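Adenosylmethionine-8-amino-7-oxononanoate aminotransferase (Methanocaldococcus jannaschii, PDB 6ZHK) catalyses pyridoxal-phosphate-dependent transamination of D-amino acids, as a thermostable archaeal enzyme of the class III aminotransferase family. Local coordinates at the interface of chains A and B. Residues are numbered along the deposited sequence; one frame, centred on the assembly and turned at random. Chains: chain A/B, Adenosylmethionine-8-amino-7-oxononanoate aminotransferase.

The interface of chains A and B. Residues chain A 134-135, 138; chain B 174-175.
Helix 122-140 of chain A meets the 3-10 helix 173-178 of chain B at the homodimer interface, where A:Tyr134, A:Gln135 and A:Val138 receive B:Val174 and B:Phe175. The phenol of A:Tyr134 points across the boundary because CG lies anti to the backbone N (chi1 179°). The two aromatic side chains run antiparallel past one another, CD2 of A:Tyr134 approaching CD1 of B:Phe175 at 3.6 Å, while CE2 of A:Tyr134 lies 3.2 Å from the backbone O of B:Val174. A water at the edge of the tyrosine ring, in its plane, joins the two chains, 2.6 Å from the phenolic OH of A:Tyr134 and 2.6 Å from O of B:Val174. A phenylalanine here would probably keep the ring packing but leave the water with no phenolic partner, so that this link to the B:Val174 carbonyl is lost. Next along the helix, the extended chain of A:Gln135 lies roughly perpendicular to B:Phe175, with the amide and ring planes 86° apart. The amide OE1 of A:Gln135 comes to 3.3 Å from CZ of B:Phe175, and the CB methylene of A:Gln135 packs on the same outer rim. B:Val174 CG1 touches the glutamine amide and also covers one face of its neighbour B:Phe175, over its outer part rather than its centre, which should limit tilting of that ring. The other methyl, CG2 of B:Val174, meets CG1 of A:Val138 at 4.0 Å and extends the apolar packing along the helix. Two-fold symmetry repeats the patch with the chains exchanged. Helix 122-140 begins at A:Gly122 and A:Ala123, predicted to bind pyridoxal phosphate; its later part packs against the partner chain, so one helix probably links cofactor site and dimer boundary.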
# COMPACT_ATOMS: atom_id res chain seq x y z
N TYR A 134 11.67 1.05 -15.47
CA TYR A 134 11.64 -0.03 -16.44
C TYR A 134 10.96 0.47 -17.71
O TYR A 134 11.47 0.27 -18.85
CB TYR A 134 10.92 -1.27 -15.88
CG TYR A 134 10.89 -2.38 -16.92
CD1 TYR A 134 12.02 -3.18 -17.12
CD2 TYR A 134 9.79 -2.58 -17.76
CE1 TYR A 134 12.03 -4.18 -18.10
CE2 TYR A 134 9.82 -3.53 -18.76
CZ TYR A 134 10.93 -4.34 -18.92
OH TYR A 134 10.96 -5.28 -19.92
N GLN A 135 9.78 1.06 -17.52
CA GLN A 135 8.98 1.44 -18.69
C GLN A 135 9.56 2.66 -19.38
O GLN A 135 9.47 2.76 -20.61
CB GLN A 135 7.50 1.54 -18.36
CG GLN A 135 6.68 1.88 -19.61
CD GLN A 135 5.22 1.70 -19.33
OE1 GLN A 135 4.78 1.70 -18.18
NE2 GLN A 135 4.45 1.73 -20.41
N VAL A 138 11.82 1.18 -21.97
CA VAL A 138 11.10 0.59 -23.07
C VAL A 138 10.60 1.68 -24.01
O VAL A 138 10.65 1.55 -25.26
CB VAL A 138 9.91 -0.21 -22.52
CG1 VAL A 138 8.96 -0.57 -23.64
CG2 VAL A 138 10.37 -1.43 -21.74
N VAL B 174 3.66 -5.03 -20.59
CA VAL B 174 5.01 -4.52 -20.77
C VAL B 174 6.00 -4.97 -19.67
O VAL B 174 7.21 -5.02 -19.85
CB VAL B 174 4.90 -3.00 -20.93
CG1 VAL B 174 4.49 -2.31 -19.63
CG2 VAL B 174 6.20 -2.41 -21.48
N PHE B 175 5.48 -5.30 -18.47
CA PHE B 175 6.35 -5.63 -17.34
C PHE B 175 6.69 -7.11 -17.29
O PHE B 175 7.29 -7.54 -16.31
CB PHE B 175 5.68 -5.13 -16.05
CG PHE B 175 5.57 -3.63 -16.04
CD1 PHE B 175 6.72 -2.85 -15.88
CD2 PHE B 175 4.34 -3.03 -16.23
CE1 PHE B 175 6.63 -1.47 -15.96
CE2 PHE B 175 4.23 -1.65 -16.24
CZ PHE B 175 5.39 -0.88 -16.17
O HOH W 1 9.06 -5.31 -21.72